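Local coordinates for protein CT_858 (Chlamydia trachomatis, PDB 3DPM), which probably acts as a serine-type endopeptidase, with a PDZ-like domain joined to an S41-family peptidase domain, at residues 97-102 against 538-543; 112-117 against 170-175; 260-265 against 550-555; 291-296 against 331-336. All coordinates share one frame; numbering follows the deposited sequence.

Contact 1 opens first along the chain, at 97-102 in the PDZ-like domain, and closes only at 538-543, so its loop spans most of the protein. Contact 2 is nested inside it: 112-117 pairs with 170-175 in the same antiparallel sheet, next to strand 98-103. Contact 3 opens at 260-265 inside that loop but closes at 550-555, beyond contact 1, so the two cross; helices 540-544 and 549-563 carry their closing segments. Contact 4, between 291-296 and 331-336, nests within both and joins neighbouring strands of the mixed peptidase sheet. Contact 1 thus ties the PDZ-like domain to the C-terminal helices, and contacts 3 and 4 touch where Val-555 meets Ile-335.

Contact 1: residues 97-102 against 538-543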
loop_
_atom_site.group_PDB
_atom_site.type_symbol
_atom_site.label_atom_id
_atom_site.label_comp_id
_atom_site.label_asym_id
_atom_site.label_seq_id
_atom_site.Cartn_x
_atom_site.Cartn_y
_atom_site.Cartn_z
ATOM N N ARG A 97 40.380 -6.171 13.740
ATOM C CA ARG A 97 40.154 -5.789 15.127
ATOM C C ARG A 97 38.970 -4.831 15.262
ATOM O O ARG A 97 38.734 -3.989 14.393
ATOM C CB ARG A 97 41.423 -5.161 15.703
ATOM C CG ARG A 97 42.527 -6.176 15.971
ATOM C CD ARG A 97 43.740 -5.523 16.601
ATOM N NE ARG A 97 44.515 -4.759 15.628
ATOM C CZ ARG A 97 45.599 -4.047 15.927
ATOM N NH1 ARG A 97 46.039 -3.992 17.182
ATOM N NH2 ARG A 97 46.266 -3.416 14.964
ATOM N N PHE A 98 38.228 -4.965 16.359
ATOM C CA PHE A 98 37.054 -4.122 16.600
ATOM C C PHE A 98 37.253 -3.110 17.725
ATOM O O PHE A 98 37.470 -3.484 18.887
ATOM C CB PHE A 98 35.824 -4.987 16.929
ATOM C CG PHE A 98 35.576 -6.104 15.946
ATOM C CD1 PHE A 98 36.343 -7.268 15.985
ATOM C CD2 PHE A 98 34.584 -5.985 14.974
ATOM C CE1 PHE A 98 36.128 -8.296 15.071
ATOM C CE2 PHE A 98 34.356 -7.004 14.053
ATOM C CZ PHE A 98 35.132 -8.165 14.100
ATOM N N TYR A 99 37.153 -1.829 17.378
ATOM C CA TYR A 99 37.303 -0.753 18.353
ATOM C C TYR A 99 36.022 0.061 18.472
ATOM O O TYR A 99 35.360 0.344 17.470
ATOM C CB TYR A 99 38.442 0.199 17.962
ATOM C CG TYR A 99 39.792 -0.454 17.771
ATOM C CD1 TYR A 99 40.187 -0.921 16.518
ATOM C CD2 TYR A 99 40.666 -0.623 18.849
ATOM C CE1 TYR A 99 41.419 -1.545 16.336
ATOM C CE2 TYR A 99 41.905 -1.250 18.683
ATOM C CZ TYR A 99 42.274 -1.708 17.420
ATOM O OH TYR A 99 43.503 -2.306 17.235
ATOM N N PHE A 100 35.667 0.425 19.698
ATOM C CA PHE A 100 34.488 1.246 19.913
ATOM C C PHE A 100 34.774 2.618 19.293
ATOM O O PHE A 100 35.884 3.134 19.410
ATOM C CB PHE A 100 34.211 1.404 21.409
ATOM C CG PHE A 100 33.838 0.125 22.089
ATOM C CD1 PHE A 100 34.820 -0.721 22.598
ATOM C CD2 PHE A 100 32.504 -0.254 22.198
ATOM C CE1 PHE A 100 34.476 -1.928 23.208
ATOM C CE2 PHE A 100 32.150 -1.458 22.803
ATOM C CZ PHE A 100 33.133 -2.297 23.309
ATOM N N VAL A 101 33.784 3.191 18.623
ATOM C CA VAL A 101 33.955 4.498 18.001
ATOM C C VAL A 101 32.854 5.410 18.502
ATOM O O VAL A 101 32.883 6.621 18.290
ATOM C CB VAL A 101 33.899 4.432 16.448
ATOM C CG1 VAL A 101 35.158 3.746 15.914
ATOM C CG2 VAL A 101 32.637 3.691 15.988
ATOM N N ASP A 102 31.880 4.823 19.180
ATOM C CA ASP A 102 30.796 5.615 19.722
ATOM C C ASP A 102 30.141 4.914 20.894
ATOM O O ASP A 102 29.915 3.709 20.862
ATOM C CB ASP A 102 29.770 5.916 18.637
ATOM C CG ASP A 102 29.090 7.241 18.851
ATOM O OD1 ASP A 102 28.235 7.336 19.754
ATOM O OD2 ASP A 102 29.428 8.201 18.129
ATOM N N PHE A 538 40.119 1.083 6.030
ATOM C CA PHE A 538 40.458 1.777 7.272
ATOM C C PHE A 538 41.323 0.908 8.170
ATOM O O PHE A 538 40.908 -0.169 8.594
ATOM C CB PHE A 538 39.196 2.168 8.023
ATOM C CG PHE A 538 38.366 3.185 7.312
ATOM C CD1 PHE A 538 37.003 2.984 7.141
ATOM C CD2 PHE A 538 38.938 4.354 6.825
ATOM C CE1 PHE A 538 36.218 3.935 6.491
ATOM C CE2 PHE A 538 38.159 5.311 6.175
ATOM C CZ PHE A 538 36.796 5.101 6.008
ATOM N N THR A 539 42.520 1.397 8.467
ATOM C CA THR A 539 43.489 0.686 9.297
ATOM C C THR A 539 43.215 0.832 10.794
ATOM O O THR A 539 42.483 1.729 11.216
ATOM C CB THR A 539 44.893 1.220 9.038
ATOM O OG1 THR A 539 44.959 2.585 9.472
ATOM C CG2 THR A 539 45.223 1.154 7.559
ATOM N N ALA A 540 43.821 -0.038 11.599
ATOM C CA ALA A 540 43.638 0.027 13.047
ATOM C C ALA A 540 43.949 1.440 13.519
ATOM O O ALA A 540 43.187 2.019 14.290
ATOM C CB ALA A 540 44.550 -0.994 13.763
ATOM N N ASN A 541 45.062 2.006 13.050
ATOM C CA ASN A 541 45.424 3.366 13.453
ATOM C C ASN A 541 44.313 4.352 13.101
ATOM O O ASN A 541 44.053 5.299 13.851
ATOM C CB ASN A 541 46.724 3.820 12.783
ATOM C CG ASN A 541 47.925 3.005 13.220
ATOM O OD1 ASN A 541 48.009 2.563 14.369
ATOM N ND2 ASN A 541 48.873 2.813 12.306
ATOM N N ASP A 542 43.669 4.139 11.953
ATOM C CA ASP A 542 42.588 5.021 11.533
ATOM C C ASP A 542 41.467 5.021 12.563
ATOM O O ASP A 542 40.999 6.080 12.983
ATOM C CB ASP A 542 42.001 4.587 10.180
ATOM C CG ASP A 542 42.776 5.133 8.989
ATOM O OD1 ASP A 542 43.123 6.333 8.999
ATOM O OD2 ASP A 542 43.017 4.365 8.028
ATOM N N ILE A 543 41.054 3.829 12.977
ATOM C CA ILE A 543 39.951 3.675 13.923
ATOM C C ILE A 543 40.238 3.985 15.395
ATOM O O ILE A 543 39.542 4.794 16.001
ATOM C CB ILE A 543 39.375 2.240 13.871
ATOM C CG1 ILE A 543 39.281 1.751 12.425
ATOM C CG2 ILE A 543 38.015 2.210 14.539
ATOM C CD1 ILE A 543 38.394 2.577 11.553
HETATM O O HOH W 1 37.875 4.539 18.126
#
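The end of Arg-97 comes obliquely against the methyl group of Ala-540, with NH2 3.2 Å from Ala-540 CB. The side chain bends at its third torsion (chi3 -75°), which brings one face of the guanidinium against Tyr-99 CZ, offset toward the rim of the guanidinium, while NH2 is held in a salt bridge with Asp-95. The Tyr-99 ring approaches Ala-540 obliquely, with CE1 4.1 Å from Ala-540 CB, so that the small methyl fits against both an aromatic and a charged group. Two residues further along the strand, Val-101 CG1 meets Ile-543 CG2 at 3.5 Å, the two branched side chains slanting across each other. The same Ile-543 CG2, anti to its backbone N, also touches Tyr-99 CB. The strand belongs to the antiparallel sheet of the PDZ-like domain, where Val-101 and Asp-102 form a classic beta bulge opposite Thr-89; the partner is the first turn of helix 540-544. Thr-539 N-caps that helix in a capping box, in which Asp-542 N donates to Thr-539 OG1 (3.2 Å) and Thr-539 N donates to the anti lone pair of Asp-542 OD2 (3.0 Å). One water bridges the backbones, donating to Phe-100 O and to Ile-543 O.

Contact 2: residues 112-117 against 170-175; sequences VGDELL and IRRPFG
Arg-171 and Glu-115 run side by side, pointing the same way, and are joined by a salt bridge, with Arg-171 NH2 donating to Glu-115 OE1 at 2.9 Å and Arg-171 NE adding a weak second bond to the same oxygen. OE1 is met on its syn side, although the carboxylate and guanidinium planes stand 62° apart. At the backbone of the same two residues, an antiparallel hydrogen-bonded pair forms: Glu-115 N donates to Arg-171 O at 3.0 Å, nearly straight, and Arg-171 N to Glu-115 O at 2.8 Å. A water donates to Gly-113 O and also to Arg-171 O. A second salt bridge, from Arg-172 NH1 to Asp-114 OD1 (3.1 Å), is bent and weak; Asp-114 OD1 also accepts from Arg-111 N, and Arg-172 NH2 is paired with Glu-109. Further out, Leu-117 CD2 lies over one face of the Arg-171 guanidinium, 4.0 Å from NH2, and its CD1 touches Arg-171 CB. Pro-173 CD packs against Asp-114 OD2 at 3.6 Å as the chain enters the type I turn from Arg-172 to Gly-175. With Glu-115 at its edge and Leu-117 over a face, the Arg-171 guanidinium is restrained from two directions, so this end of the PDZ-like sheet is joined by charge as well as by strand pairing.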
loop_
_atom_site.group_PDB
_atom_site.type_symbol
_atom_site.label_atom_id
_atom_site.label_comp_id
_atom_site.label_asym_id
_atom_site.label_seq_id
_atom_site.Cartn_x
_atom_site.Cartn_y
_atom_site.Cartn_z
ATOM N N VAL A 112 35.896 5.251 24.011
ATOM C CA VAL A 112 36.135 5.221 22.584
ATOM C C VAL A 112 37.600 4.851 22.431
ATOM O O VAL A 112 38.445 5.334 23.183
ATOM C CB VAL A 112 35.897 6.611 21.953
ATOM C CG1 VAL A 112 36.450 6.638 20.545
ATOM C CG2 VAL A 112 34.403 6.936 21.938
ATOM N N GLY A 113 37.908 3.990 21.471
ATOM C CA GLY A 113 39.287 3.600 21.280
ATOM C C GLY A 113 39.547 2.224 21.850
ATOM O O GLY A 113 40.425 1.511 21.376
ATOM N N ASP A 114 38.790 1.846 22.873
ATOM C CA ASP A 114 38.965 0.529 23.478
ATOM C C ASP A 114 38.748 -0.546 22.417
ATOM O O ASP A 114 38.000 -0.340 21.467
ATOM C CB ASP A 114 37.971 0.331 24.638
ATOM C CG ASP A 114 38.336 1.153 25.877
ATOM O OD1 ASP A 114 37.558 1.149 26.862
ATOM O OD2 ASP A 114 39.408 1.801 25.874
ATOM N N GLU A 115 39.416 -1.684 22.571
ATOM C CA GLU A 115 39.254 -2.782 21.627
ATOM C C GLU A 115 38.289 -3.799 22.222
ATOM O O GLU A 115 38.397 -4.151 23.397
ATOM C CB GLU A 115 40.586 -3.475 21.346
ATOM C CG GLU A 115 40.554 -4.328 20.095
ATOM C CD GLU A 115 41.657 -5.370 20.058
ATOM O OE1 GLU A 115 42.792 -5.052 20.472
ATOM O OE2 GLU A 115 41.396 -6.510 19.603
ATOM N N LEU A 116 37.339 -4.258 21.413
ATOM C CA LEU A 116 36.371 -5.245 21.865
ATOM C C LEU A 116 36.926 -6.624 21.541
ATOM O O LEU A 116 37.134 -6.955 20.369
ATOM C CB LEU A 116 35.014 -5.043 21.173
ATOM C CG LEU A 116 34.013 -6.189 21.403
ATOM C CD1 LEU A 116 33.645 -6.278 22.887
ATOM C CD2 LEU A 116 32.769 -5.980 20.537
ATOM N N LEU A 117 37.159 -7.428 22.576
ATOM C CA LEU A 117 37.724 -8.760 22.391
ATOM C C LEU A 117 36.693 -9.885 22.401
ATOM O O LEU A 117 36.742 -10.786 21.558
ATOM C CB LEU A 117 38.787 -9.038 23.469
ATOM C CG LEU A 117 39.939 -8.033 23.602
ATOM C CD1 LEU A 117 40.882 -8.477 24.709
ATOM C CD2 LEU A 117 40.693 -7.920 22.284
ATOM N N ILE A 170 37.073 -6.124 26.940
ATOM C CA ILE A 170 37.759 -5.121 26.140
ATOM C C ILE A 170 39.216 -4.957 26.558
ATOM O O ILE A 170 39.652 -5.487 27.576
ATOM C CB ILE A 170 37.053 -3.729 26.236
ATOM C CG1 ILE A 170 37.663 -2.880 27.360
ATOM C CG2 ILE A 170 35.563 -3.924 26.501
ATOM C CD1 ILE A 170 37.380 -3.383 28.734
ATOM N N ARG A 171 39.963 -4.221 25.747
ATOM C CA ARG A 171 41.361 -3.949 26.023
ATOM C C ARG A 171 41.582 -2.444 25.930
ATOM O O ARG A 171 41.207 -1.808 24.944
ATOM C CB ARG A 171 42.257 -4.687 25.022
ATOM C CG ARG A 171 43.752 -4.438 25.200
ATOM C CD ARG A 171 44.592 -5.621 24.713
ATOM N NE ARG A 171 44.436 -5.882 23.282
ATOM C CZ ARG A 171 44.707 -7.049 22.689
ATOM N NH1 ARG A 171 45.149 -8.083 23.407
ATOM N NH2 ARG A 171 44.536 -7.188 21.373
ATOM N N ARG A 172 42.163 -1.883 26.984
ATOM C CA ARG A 172 42.476 -0.461 27.049
ATOM C C ARG A 172 43.646 -0.213 26.111
ATOM O O ARG A 172 44.425 -1.123 25.824
ATOM C CB ARG A 172 42.924 -0.072 28.451
ATOM C CG ARG A 172 42.018 -0.510 29.555
ATOM C CD ARG A 172 40.702 0.186 29.456
ATOM N NE ARG A 172 39.941 0.013 30.682
ATOM C CZ ARG A 172 38.719 0.492 30.863
ATOM N NH1 ARG A 172 38.129 1.179 29.881
ATOM N NH2 ARG A 172 38.086 0.274 32.015
ATOM N N PRO A 173 43.797 1.029 25.635
ATOM C CA PRO A 173 44.912 1.308 24.730
ATOM C C PRO A 173 46.270 1.014 25.361
ATOM O O PRO A 173 47.210 0.639 24.664
ATOM C CB PRO A 173 44.718 2.787 24.385
ATOM C CG PRO A 173 43.980 3.331 25.582
ATOM C CD PRO A 173 42.987 2.238 25.859
ATOM N N PHE A 174 46.376 1.159 26.676
ATOM C CA PHE A 174 47.648 0.891 27.316
ATOM C C PHE A 174 47.847 -0.527 27.833
ATOM O O PHE A 174 48.636 -0.755 28.742
ATOM C CB PHE A 174 47.915 1.914 28.419
ATOM C CG PHE A 174 48.128 3.308 27.897
ATOM C CD1 PHE A 174 47.147 4.283 28.047
ATOM C CD2 PHE A 174 49.292 3.629 27.202
ATOM C CE1 PHE A 174 47.317 5.563 27.506
ATOM C CE2 PHE A 174 49.475 4.907 26.657
ATOM C CZ PHE A 174 48.486 5.874 26.809
ATOM N N GLY A 175 47.123 -1.482 27.260
ATOM C CA GLY A 175 47.316 -2.867 27.647
ATOM C C GLY A 175 46.401 -3.565 28.628
ATOM O O GLY A 175 46.327 -4.798 28.614
HETATM O O HOH W 2 42.277 -0.342 22.800
#

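Contact 3: residues 260-265 against 550-555; sequences GFLPVI and EYLDKV
Leu-552 sends its two methyls into the bend of the chain at 263-265. CD1 lies 3.8 Å from Pro-263 CG and also comes up to the carbonyl, 3.2 Å from Pro-263 O, while CD2 meets Ile-265 CG2 at 3.8 Å. Its CG is anti to the carbonyl carbon (chi1 -65°), and the fork beyond divides between the proline ring, which it crosses at a slant, and the isoleucine, which it crosses at about a right angle. One residue earlier, Tyr-551 also points toward the loop, its CG anti to the backbone N (chi1 -179°). Its ring meets Leu-262 at CE2, 3.7 Å from Leu-262 CD2, and the leucine runs roughly perpendicular to the tyrosine. Val-555 CG2 lies over one face of the same ring, toward its rim, and Phe-538 packs edge-to-face with it. Leu-262 CD2 also approaches Leu-552 CD2, at 4.4 Å, linking the two patches.

The irregular segment 260-265 precedes strand 268-271 and lies against helix 549-563. Leu-262 and Tyr-551 both reach Leu-460 of strand 457-461, and Ile-265 touches strand 278-284, so the helix and the loop cover part of the same mixed sheet. Leu-262 O accepts a hydrogen bond from Arg-277 NH1. Since the segments meet through methyls, a proline ring and a tyrosine ring, their association rests on burial of apolar groups and fit of shape, without directional bonds between the two segments.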
loop_
_atom_site.group_PDB
_atom_site.type_symbol
_atom_site.label_atom_id
_atom_site.label_comp_id
_atom_site.label_asym_id
_atom_site.label_seq_id
_atom_site.Cartn_x
_atom_site.Cartn_y
_atom_site.Cartn_z
ATOM N N GLY A 260 28.320 11.961 8.409
ATOM C CA GLY A 260 29.276 10.879 8.257
ATOM C C GLY A 260 30.231 10.881 9.434
ATOM O O GLY A 260 29.943 11.485 10.459
ATOM N N PHE A 261 31.379 10.236 9.287
ATOM C CA PHE A 261 32.334 10.153 10.385
ATOM C C PHE A 261 33.758 10.578 10.023
ATOM O O PHE A 261 34.692 10.368 10.803
ATOM C CB PHE A 261 32.355 8.720 10.910
ATOM C CG PHE A 261 32.750 7.716 9.873
ATOM C CD1 PHE A 261 34.077 7.619 9.447
ATOM C CD2 PHE A 261 31.795 6.897 9.282
ATOM C CE1 PHE A 261 34.449 6.721 8.441
ATOM C CE2 PHE A 261 32.149 5.997 8.277
ATOM C CZ PHE A 261 33.481 5.909 7.856
ATOM N N LEU A 262 33.936 11.139 8.832
ATOM C CA LEU A 262 35.260 11.587 8.419
ATOM C C LEU A 262 35.456 13.035 8.844
ATOM O O LEU A 262 34.562 13.863 8.675
ATOM C CB LEU A 262 35.427 11.501 6.899
ATOM C CG LEU A 262 35.499 10.149 6.191
ATOM C CD1 LEU A 262 35.557 10.401 4.696
ATOM C CD2 LEU A 262 36.722 9.356 6.643
ATOM N N PRO A 263 36.611 13.351 9.445
ATOM C CA PRO A 263 36.891 14.725 9.873
ATOM C C PRO A 263 37.482 15.459 8.676
ATOM O O PRO A 263 38.082 14.826 7.811
ATOM C CB PRO A 263 37.905 14.537 10.994
ATOM C CG PRO A 263 38.675 13.344 10.533
ATOM C CD PRO A 263 37.566 12.411 10.059
ATOM N N VAL A 264 37.306 16.777 8.621
ATOM C CA VAL A 264 37.816 17.592 7.513
ATOM C C VAL A 264 39.233 17.207 7.095
ATOM O O VAL A 264 40.018 16.748 7.926
ATOM C CB VAL A 264 37.799 19.087 7.885
ATOM C CG1 VAL A 264 36.383 19.511 8.247
ATOM C CG2 VAL A 264 38.742 19.350 9.044
ATOM N N ILE A 265 39.565 17.391 5.815
ATOM C CA ILE A 265 40.903 17.043 5.327
ATOM C C ILE A 265 41.885 18.205 5.429
ATOM O O ILE A 265 43.058 18.070 5.090
ATOM C CB ILE A 265 40.889 16.557 3.844
ATOM C CG1 ILE A 265 40.593 17.723 2.893
ATOM C CG2 ILE A 265 39.878 15.437 3.677
ATOM C CD1 ILE A 265 39.229 18.346 3.060
ATOM N N GLU A 550 45.696 8.068 8.431
ATOM C CA GLU A 550 46.308 7.271 7.375
ATOM C C GLU A 550 45.428 7.325 6.127
ATOM O O GLU A 550 45.924 7.353 4.998
ATOM C CB GLU A 550 46.443 5.806 7.789
ATOM C CG GLU A 550 47.616 5.474 8.694
ATOM C CD GLU A 550 47.825 3.968 8.823
ATOM O OE1 GLU A 550 48.060 3.306 7.786
ATOM O OE2 GLU A 550 47.751 3.447 9.958
ATOM N N TYR A 551 44.115 7.331 6.336
ATOM C CA TYR A 551 43.161 7.354 5.233
ATOM C C TYR A 551 43.129 8.693 4.511
ATOM O O TYR A 551 43.306 8.745 3.297
ATOM C CB TYR A 551 41.762 7.018 5.756
ATOM C CG TYR A 551 40.668 6.982 4.707
ATOM C CD1 TYR A 551 40.551 5.915 3.823
ATOM C CD2 TYR A 551 39.709 7.984 4.655
ATOM C CE1 TYR A 551 39.489 5.846 2.919
ATOM C CE2 TYR A 551 38.653 7.929 3.765
ATOM C CZ TYR A 551 38.537 6.860 2.903
ATOM O OH TYR A 551 37.442 6.798 2.067
ATOM N N LEU A 552 42.894 9.764 5.268
ATOM C CA LEU A 552 42.818 11.114 4.714
ATOM C C LEU A 552 44.103 11.604 4.060
ATOM O O LEU A 552 44.064 12.470 3.181
ATOM C CB LEU A 552 42.397 12.110 5.792
ATOM C CG LEU A 552 40.982 11.912 6.335
ATOM C CD1 LEU A 552 40.699 12.966 7.395
ATOM C CD2 LEU A 552 39.973 11.994 5.200
ATOM N N ASP A 553 45.244 11.072 4.485
ATOM C CA ASP A 553 46.494 11.491 3.877
ATOM C C ASP A 553 46.572 10.874 2.494
ATOM O O ASP A 553 47.052 11.497 1.552
ATOM C CB ASP A 553 47.703 11.054 4.716
ATOM C CG ASP A 553 47.951 11.969 5.913
ATOM O OD1 ASP A 553 47.710 13.192 5.787
ATOM O OD2 ASP A 553 48.402 11.472 6.974
ATOM N N LYS A 554 46.085 9.646 2.373
ATOM C CA LYS A 554 46.109 8.953 1.092
ATOM C C LYS A 554 45.120 9.601 0.123
ATOM O O LYS A 554 45.377 9.684 -1.074
ATOM C CB LYS A 554 45.759 7.476 1.282
ATOM C CG LYS A 554 46.580 6.541 0.408
ATOM C CD LYS A 554 46.413 6.856 -1.073
ATOM C CE LYS A 554 47.505 6.194 -1.900
ATOM N NZ LYS A 554 48.839 6.651 -1.418
ATOM N N VAL A 555 43.993 10.060 0.653
ATOM C CA VAL A 555 42.975 10.701 -0.164
ATOM C C VAL A 555 43.531 12.012 -0.709
ATOM O O VAL A 555 43.434 12.292 -1.907
ATOM C CB VAL A 555 41.700 10.989 0.659
ATOM C CG1 VAL A 555 40.628 11.607 -0.218
ATOM C CG2 VAL A 555 41.190 9.712 1.258
#

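Contact 4: residues 291-296 against 331-336; sequences HKVGFL and TEALII
The Phe-295 ring is met obliquely by Ile-335 CG2, which lies 3.6 Å from CD1, and Tyr-279 of the neighbouring strand comes against the phenylalanine with its ring inclined by about 20°. At the other end of the pairing the His-291 ring and the Glu-332 carboxylate are nearly parallel, 21° apart, although their side chains cross at about a right angle. That carboxylate is fixed by the backbone: Lys-292 N donates to Glu-332 OE2 at 3.0 Å, from above the carboxylate plane, and Glu-332 N returns a bond to Lys-292 O. An extended chain beyond CG (chi2 167°) carries the Glu-332 carboxylate out to Lys-292 N.

Between these ends the strands run parallel. Gly-294 is held through both its N and its O, N donating to Ala-333 O and O accepting from Ile-335 N (2.9 Å); Leu-296 N continues the pattern to Ile-335 O. At Gly-294, Thr-331 CG2 and Leu-334 CD2 crowd in where a side chain would stand, Leu-334 CD2 lying 3.3 Å from Gly-294 O. On the face of Phe-295 and Ile-335, Val-293 CG1 presses on Ile-335 CD1. On the face opposite, Leu-296 and Ile-336 lie side by side and point the same way, with Leu-296 CD1 3.8 Å from Ile-336 CG2.

The two strands are those of a beta-alpha-beta crossover, linked by helix 316-330; Phe-320 and Phe-327 of that helix pack on Leu-296 and Leu-334. Helix 549-563 covers the Ala-333 and Ile-335 side through Val-559, while strands 278-284 and 457-461 flank the pair in the mixed sheet.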
loop_
_atom_site.group_PDB
_atom_site.type_symbol
_atom_site.label_atom_id
_atom_site.label_comp_id
_atom_site.label_asym_id
_atom_site.label_seq_id
_atom_site.Cartn_x
_atom_site.Cartn_y
_atom_site.Cartn_z
ATOM N N HIS A 291 46.002 23.990 -2.910
ATOM C CA HIS A 291 44.946 23.837 -3.907
ATOM C C HIS A 291 43.621 23.909 -3.158
ATOM O O HIS A 291 43.524 23.418 -2.035
ATOM C CB HIS A 291 45.038 22.476 -4.600
ATOM C CG HIS A 291 46.273 22.284 -5.426
ATOM N ND1 HIS A 291 46.234 22.132 -6.795
ATOM C CD2 HIS A 291 47.573 22.163 -5.070
ATOM C CE1 HIS A 291 47.459 21.920 -7.248
ATOM N NE2 HIS A 291 48.290 21.933 -6.221
ATOM N N LYS A 292 42.604 24.522 -3.756
ATOM C CA LYS A 292 41.305 24.590 -3.092
ATOM C C LYS A 292 40.470 23.375 -3.507
ATOM O O LYS A 292 40.093 23.229 -4.673
ATOM C CB LYS A 292 40.573 25.898 -3.430
ATOM C CG LYS A 292 41.204 27.151 -2.812
ATOM C CD LYS A 292 40.219 28.319 -2.741
ATOM C CE LYS A 292 39.669 28.706 -4.113
ATOM N NZ LYS A 292 38.627 29.782 -4.035
ATOM N N VAL A 293 40.202 22.501 -2.537
ATOM C CA VAL A 293 39.446 21.270 -2.760
ATOM C C VAL A 293 38.140 21.256 -1.982
ATOM O O VAL A 293 38.116 21.570 -0.795
ATOM C CB VAL A 293 40.269 20.040 -2.329
ATOM C CG1 VAL A 293 39.461 18.775 -2.519
ATOM C CG2 VAL A 293 41.550 19.968 -3.133
ATOM N N GLY A 294 37.057 20.888 -2.656
ATOM C CA GLY A 294 35.765 20.833 -1.994
ATOM C C GLY A 294 35.472 19.445 -1.440
ATOM O O GLY A 294 36.049 18.447 -1.883
ATOM N N PHE A 295 34.582 19.388 -0.454
ATOM C CA PHE A 295 34.196 18.125 0.153
ATOM C C PHE A 295 32.686 18.104 0.313
ATOM O O PHE A 295 32.090 18.994 0.930
ATOM C CB PHE A 295 34.847 17.936 1.520
ATOM C CG PHE A 295 34.390 16.691 2.230
ATOM C CD1 PHE A 295 35.064 15.488 2.061
ATOM C CD2 PHE A 295 33.259 16.717 3.039
ATOM C CE1 PHE A 295 34.621 14.324 2.688
ATOM C CE2 PHE A 295 32.803 15.561 3.672
ATOM C CZ PHE A 295 33.488 14.360 3.494
ATOM N N LEU A 296 32.073 17.061 -0.221
ATOM C CA LEU A 296 30.633 16.942 -0.181
ATOM C C LEU A 296 30.224 15.543 0.248
ATOM O O LEU A 296 30.820 14.553 -0.170
ATOM C CB LEU A 296 30.097 17.280 -1.576
ATOM C CG LEU A 296 28.639 17.098 -1.988
ATOM C CD1 LEU A 296 28.362 15.619 -2.224
ATOM C CD2 LEU A 296 27.725 17.698 -0.927
ATOM N N THR A 331 36.952 25.891 -6.497
ATOM C CA THR A 331 37.645 24.631 -6.242
ATOM C C THR A 331 38.335 24.146 -7.505
ATOM O O THR A 331 37.983 24.544 -8.615
ATOM C CB THR A 331 36.682 23.497 -5.755
ATOM O OG1 THR A 331 35.840 23.081 -6.836
ATOM C CG2 THR A 331 35.816 23.972 -4.587
ATOM N N GLU A 332 39.319 23.278 -7.332
ATOM C CA GLU A 332 40.058 22.739 -8.461
ATOM C C GLU A 332 39.816 21.242 -8.517
ATOM O O GLU A 332 40.270 20.564 -9.438
ATOM C CB GLU A 332 41.549 23.038 -8.290
ATOM C CG GLU A 332 41.838 24.533 -8.109
ATOM C CD GLU A 332 43.252 24.819 -7.631
ATOM O OE1 GLU A 332 44.211 24.498 -8.371
ATOM O OE2 GLU A 332 43.399 25.368 -6.512
ATOM N N ALA A 333 39.090 20.739 -7.521
ATOM C CA ALA A 333 38.770 19.319 -7.427
ATOM C C ALA A 333 37.663 19.121 -6.405
ATOM O O ALA A 333 37.377 20.014 -5.606
ATOM C CB ALA A 333 40.002 18.527 -7.026
ATOM N N LEU A 334 37.037 17.949 -6.433
ATOM C CA LEU A 334 35.948 17.664 -5.506
ATOM C C LEU A 334 35.967 16.229 -4.980
ATOM O O LEU A 334 36.037 15.272 -5.757
ATOM C CB LEU A 334 34.601 17.914 -6.186
ATOM C CG LEU A 334 33.409 18.344 -5.324
ATOM C CD1 LEU A 334 32.136 17.811 -5.980
ATOM C CD2 LEU A 334 33.530 17.831 -3.892
ATOM N N ILE A 335 35.909 16.096 -3.656
ATOM C CA ILE A 335 35.875 14.788 -2.998
ATOM C C ILE A 335 34.444 14.546 -2.535
ATOM O O ILE A 335 33.904 15.327 -1.751
ATOM C CB ILE A 335 36.783 14.717 -1.731
ATOM C CG1 ILE A 335 38.222 14.369 -2.100
ATOM C CG2 ILE A 335 36.275 13.641 -0.786
ATOM C CD1 ILE A 335 39.013 15.516 -2.619
ATOM N N ILE A 336 33.835 13.469 -3.026
ATOM C CA ILE A 336 32.471 13.116 -2.632
ATOM C C ILE A 336 32.511 11.961 -1.624
ATOM O O ILE A 336 32.981 10.870 -1.935
ATOM C CB ILE A 336 31.612 12.642 -3.837
ATOM C CG1 ILE A 336 31.708 13.630 -4.999
ATOM C CG2 ILE A 336 30.159 12.506 -3.409
ATOM C CD1 ILE A 336 31.182 15.000 -4.682
#